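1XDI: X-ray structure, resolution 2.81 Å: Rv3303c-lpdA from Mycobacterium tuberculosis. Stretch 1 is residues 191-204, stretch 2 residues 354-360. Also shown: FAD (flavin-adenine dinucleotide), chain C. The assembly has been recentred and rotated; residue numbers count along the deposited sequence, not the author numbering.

Stretch 1 (191-204) GVTGAEFVDAYTEL
Stretch 2 (354-360) ATVFTRP

The contact between residues 191-204 and 354-360 of this mycobacterial protein is a helix docked against the end of a strand and the loop that follows, held chiefly by helix carboxylates that accept backbone N-H groups. It exemplifies a general principle: carboxylates on one side of a contact can accept backbone N-H groups from an irregular segment on the other.

The helix runs from Val-192 to Glu-203, with Gly-191 as N-cap; Gly-191 O accepts from Ala-195 N at 2.7 Å, and Leu-204 is the first residue to leave helical phi/psi. Ala-354 to Val-356 are extended (Val-356 phi/psi -103/126). Phe-357 at -88/65 makes a tight turn, marked by a weak hydrogen bond from Thr-358 N to Val-356 O at 3.1 Å; Thr-358 at -98/-171 is extended again, and a cis peptide bond precedes Pro-360. The helix and strand axes approach to 9.7 Å, their N-to-C directions 41° apart. Register is set by CA-CA distances of 6.2 Å for Val-192 to Val-356 and 5.2 Å for Glu-196 to Thr-358. Together the stretches bury 444 Å².

At the start of the helix the contact is apolar: Val-192 CG1 lies 4.0 Å from Val-356 CG1, both side chains in the t rotamer. One turn on, Glu-196 (chi1 m, chi2 t, chi3 -7°) leaves its backbone sideways, but its end reaches the other chain. Phe-357 N donates to Glu-196 OE2 at 2.8 Å with a nearly straight 170° angle. The Phe-357 side chain (chi1 -75°, chi2 -84°) starts out sideways and its ring end leads away from the helix, with Phe-357 CE2 3.5 Å from FAD O4.

Asp-199 repeats the motif, pointing toward the loop with chi1 t and chi2 -35°. Arg-359 N donates to Asp-199 OD2 at 2.7 Å and 154°, while Asp-199 OD1 forms a salt bridge with Arg-359 NH2 at 3.1 Å. One carboxylate thus binds both the backbone and the side chain of the same arginine. Asp-199 OD2 also comes within 3.1 Å of Thr-358 CG2, a tight approach; Thr-358 OG1 is engaged within its own loop, donating to Pro-360 O at 2.9 Å.

Arg-359 has the largest area covered by the opposing stretch. Its side chain (chi1 -100°, chi2 138°, chi3 -44°, chi4 158°) lays the guanidinium along the helix, with Ala-200 CA at its edge, 3.2 Å from Arg-359 NH2, and Glu-203 CG (chi1 m, chi2 m, chi3 -58°) over one face, 3.6 Å from Arg-359 NH1. Glu-203 OE1, 4.4 Å from Arg-359 NH1 and well out of the guanidinium plane, adds charge proximity without a directed bond; the position of Arg-359 NH1 is less certain, because it lies too close to an atom elsewhere in the structure.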

# COMPACT_ATOMS: atom_id res chain seq x y z
N GLY A 191 38.03 3.59 10.68
CA GLY A 191 36.96 3.75 9.74
C GLY A 191 36.52 2.35 9.30
O GLY A 191 37.09 1.33 9.72
N VAL A 192 35.50 2.32 8.44
CA VAL A 192 34.95 1.08 7.95
C VAL A 192 35.94 0.31 7.14
O VAL A 192 36.02 -0.93 7.26
CB VAL A 192 33.70 1.31 7.07
CG1 VAL A 192 33.18 0.00 6.55
CG2 VAL A 192 32.63 2.03 7.90
N THR A 193 36.72 1.00 6.31
CA THR A 193 37.67 0.25 5.51
C THR A 193 38.93 -0.10 6.28
O THR A 193 39.66 -0.98 5.87
CB THR A 193 37.94 0.90 4.10
OG1 THR A 193 39.32 1.19 3.95
CG2 THR A 193 37.12 2.13 3.90
N GLY A 194 39.21 0.56 7.40
CA GLY A 194 40.36 0.12 8.16
C GLY A 194 39.81 -1.03 9.00
O GLY A 194 40.45 -2.08 9.20
N ALA A 195 38.57 -0.87 9.48
CA ALA A 195 38.01 -1.89 10.33
C ALA A 195 37.98 -3.22 9.66
O ALA A 195 38.32 -4.23 10.29
CB ALA A 195 36.63 -1.51 10.79
N GLU A 196 37.56 -3.21 8.40
CA GLU A 196 37.44 -4.46 7.64
C GLU A 196 38.78 -5.20 7.45
O GLU A 196 38.84 -6.44 7.64
CB GLU A 196 36.77 -4.20 6.29
CG GLU A 196 35.28 -3.82 6.30
CD GLU A 196 34.72 -3.45 4.89
OE1 GLU A 196 35.54 -3.38 3.92
OE2 GLU A 196 33.49 -3.23 4.74
N PHE A 197 39.84 -4.47 7.12
CA PHE A 197 41.15 -5.08 6.90
C PHE A 197 41.81 -5.53 8.21
O PHE A 197 42.46 -6.57 8.23
CB PHE A 197 42.08 -4.11 6.13
CG PHE A 197 41.80 -4.05 4.65
CD1 PHE A 197 41.90 -5.20 3.86
CD2 PHE A 197 41.46 -2.88 4.03
CE1 PHE A 197 41.65 -5.15 2.47
CE2 PHE A 197 41.22 -2.81 2.65
CZ PHE A 197 41.31 -3.96 1.87
N VAL A 198 41.64 -4.76 9.29
CA VAL A 198 42.20 -5.17 10.54
C VAL A 198 41.58 -6.55 10.81
O VAL A 198 42.28 -7.52 11.16
CB VAL A 198 41.78 -4.19 11.64
CG1 VAL A 198 41.88 -4.87 13.05
CG2 VAL A 198 42.60 -2.92 11.54
N ASP A 199 40.27 -6.66 10.64
CA ASP A 199 39.60 -7.91 10.89
C ASP A 199 40.15 -9.00 9.96
O ASP A 199 40.51 -10.08 10.39
CB ASP A 199 38.12 -7.71 10.68
CG ASP A 199 37.28 -8.93 11.06
OD1 ASP A 199 37.70 -10.10 10.88
OD2 ASP A 199 36.13 -8.72 11.50
N ALA A 200 40.20 -8.72 8.66
CA ALA A 200 40.72 -9.72 7.71
C ALA A 200 42.16 -10.19 8.07
O ALA A 200 42.41 -11.39 8.16
CB ALA A 200 40.69 -9.15 6.25
N TYR A 201 43.09 -9.27 8.27
CA TYR A 201 44.46 -9.66 8.62
C TYR A 201 44.58 -10.39 10.00
O TYR A 201 45.37 -11.31 10.13
CB TYR A 201 45.40 -8.43 8.48
CG TYR A 201 45.77 -8.14 7.01
CD1 TYR A 201 46.58 -9.02 6.29
CD2 TYR A 201 45.30 -6.99 6.31
CE1 TYR A 201 46.95 -8.77 4.94
CE2 TYR A 201 45.64 -6.74 4.91
CZ TYR A 201 46.49 -7.64 4.24
OH TYR A 201 47.00 -7.42 2.93
N THR A 202 43.79 -10.03 10.99
CA THR A 202 43.80 -10.69 12.31
C THR A 202 43.38 -12.16 12.10
O THR A 202 43.78 -13.05 12.82
CB THR A 202 42.75 -9.98 13.27
OG1 THR A 202 43.24 -8.68 13.63
CG2 THR A 202 42.40 -10.86 14.51
N GLU A 203 42.55 -12.40 11.10
CA GLU A 203 42.07 -13.75 10.83
C GLU A 203 43.12 -14.57 10.10
O GLU A 203 43.16 -15.79 10.25
CB GLU A 203 40.77 -13.69 10.04
CG GLU A 203 39.58 -13.32 10.88
CD GLU A 203 39.37 -14.36 11.97
OE1 GLU A 203 39.21 -15.54 11.62
OE2 GLU A 203 39.39 -13.99 13.17
N LEU A 204 43.97 -13.91 9.32
CA LEU A 204 45.04 -14.64 8.67
C LEU A 204 46.14 -14.87 9.70
O LEU A 204 47.23 -15.34 9.34
CB LEU A 204 45.63 -13.87 7.45
CG LEU A 204 44.78 -13.99 6.17
CD1 LEU A 204 45.48 -13.32 5.03
CD2 LEU A 204 44.49 -15.46 5.85
N ALA A 354 23.38 -0.29 4.50
CA ALA A 354 24.83 -0.33 4.40
C ALA A 354 25.45 -1.36 5.37
O ALA A 354 25.02 -1.47 6.55
CB ALA A 354 25.35 1.05 4.65
N THR A 355 26.43 -2.13 4.90
CA THR A 355 27.03 -3.09 5.80
C THR A 355 28.53 -2.91 5.88
O THR A 355 29.13 -2.44 4.92
CB THR A 355 26.79 -4.53 5.38
OG1 THR A 355 28.00 -5.05 4.82
CG2 THR A 355 25.66 -4.66 4.34
N VAL A 356 29.12 -3.26 7.02
CA VAL A 356 30.57 -3.21 7.27
C VAL A 356 30.93 -4.66 7.13
O VAL A 356 30.32 -5.49 7.80
CB VAL A 356 30.92 -2.85 8.76
CG1 VAL A 356 32.43 -3.01 9.00
CG2 VAL A 356 30.50 -1.48 9.11
N PHE A 357 31.89 -4.99 6.29
CA PHE A 357 32.22 -6.42 6.16
C PHE A 357 33.27 -7.07 7.12
O PHE A 357 34.32 -7.53 6.68
CB PHE A 357 32.55 -6.72 4.69
CG PHE A 357 31.35 -6.78 3.80
CD1 PHE A 357 30.61 -7.94 3.69
CD2 PHE A 357 30.95 -5.65 3.06
CE1 PHE A 357 29.50 -7.99 2.85
CE2 PHE A 357 29.83 -5.70 2.21
CZ PHE A 357 29.12 -6.87 2.12
N THR A 358 32.93 -7.12 8.42
CA THR A 358 33.77 -7.72 9.47
C THR A 358 33.27 -9.13 9.71
O THR A 358 32.46 -9.64 8.93
CB THR A 358 33.58 -6.97 10.77
OG1 THR A 358 32.36 -6.25 10.68
CG2 THR A 358 34.69 -6.00 11.03
N ARG A 359 33.77 -9.79 10.74
CA ARG A 359 33.20 -11.09 11.08
C ARG A 359 32.90 -10.93 12.56
O ARG A 359 33.80 -10.76 13.40
CB ARG A 359 34.12 -12.29 10.79
CG ARG A 359 33.75 -13.02 9.44
CD ARG A 359 34.96 -13.46 8.52
NE ARG A 359 35.95 -12.38 8.46
CZ ARG A 359 37.23 -12.54 8.15
NH1 ARG A 359 37.67 -13.77 7.86
NH2 ARG A 359 38.07 -11.49 8.16
N PRO A 360 31.60 -10.83 12.89
CA PRO A 360 30.44 -10.84 11.99
C PRO A 360 30.21 -9.57 11.20
O PRO A 360 30.83 -8.54 11.46
CB PRO A 360 29.28 -11.08 12.93
CG PRO A 360 29.76 -10.40 14.22
CD PRO A 360 31.16 -10.92 14.30
PA FAD C . 34.37 4.46 -9.26
O1A FAD C . 35.47 4.94 -8.33
O2A FAD C . 33.89 3.02 -9.05
O5B FAD C . 34.94 4.64 -10.66
C5B FAD C . 34.83 5.79 -11.50
C4B FAD C . 35.73 5.33 -12.63
O4B FAD C . 35.78 6.27 -13.68
C3B FAD C . 37.28 5.01 -12.30
O3B FAD C . 37.55 3.63 -12.05
C2B FAD C . 38.05 5.54 -13.42
O2B FAD C . 38.61 4.62 -14.37
C1B FAD C . 37.11 6.45 -14.17
N9A FAD C . 37.46 7.80 -14.30
C8A FAD C . 37.97 8.75 -13.43
N7A FAD C . 38.18 9.92 -13.99
C5A FAD C . 37.80 9.74 -15.29
C6A FAD C . 37.77 10.56 -16.42
N6A FAD C . 38.17 11.82 -16.40
N1A FAD C . 37.32 10.03 -17.61
C2A FAD C . 36.91 8.75 -17.69
N3A FAD C . 36.90 7.87 -16.62
C4A FAD C . 37.39 8.52 -15.45
N1 FAD C . 30.81 0.32 -1.49
C2 FAD C . 29.82 -0.59 -1.25
O2 FAD C . 28.65 -0.39 -1.62
N3 FAD C . 30.14 -1.75 -0.60
C4 FAD C . 31.39 -2.11 -0.15
O4 FAD C . 31.54 -3.19 0.42
C4X FAD C . 32.34 -1.22 -0.38
N5 FAD C . 33.65 -1.57 0.06
C5X FAD C . 34.67 -0.62 -0.19
C6 FAD C . 36.00 -0.90 0.20
C7 FAD C . 37.07 0.02 -0.02
C7M FAD C . 38.51 -0.35 0.42
C8 FAD C . 36.76 1.26 -0.65
C8M FAD C . 37.81 2.32 -0.92
C9 FAD C . 35.49 1.55 -1.05
C9A FAD C . 34.44 0.66 -0.87
N10 FAD C . 33.05 0.91 -1.29
C10 FAD C . 32.05 0.00 -1.07
C1' FAD C . 32.81 2.12 -1.99
C2' FAD C . 32.49 1.98 -3.44
O2' FAD C . 33.57 1.21 -4.09
C3' FAD C . 32.34 3.30 -4.14
O3' FAD C . 31.20 3.94 -3.62
C4' FAD C . 32.08 3.23 -5.63
O4' FAD C . 33.32 2.60 -6.12
C5' FAD C . 32.03 4.47 -6.38
O5' FAD C . 31.67 4.18 -7.72
P FAD C . 31.68 5.23 -8.87
O1P FAD C . 31.15 4.54 -9.99
O2P FAD C . 31.06 6.53 -8.52
O3P FAD C . 33.20 5.47 -9.01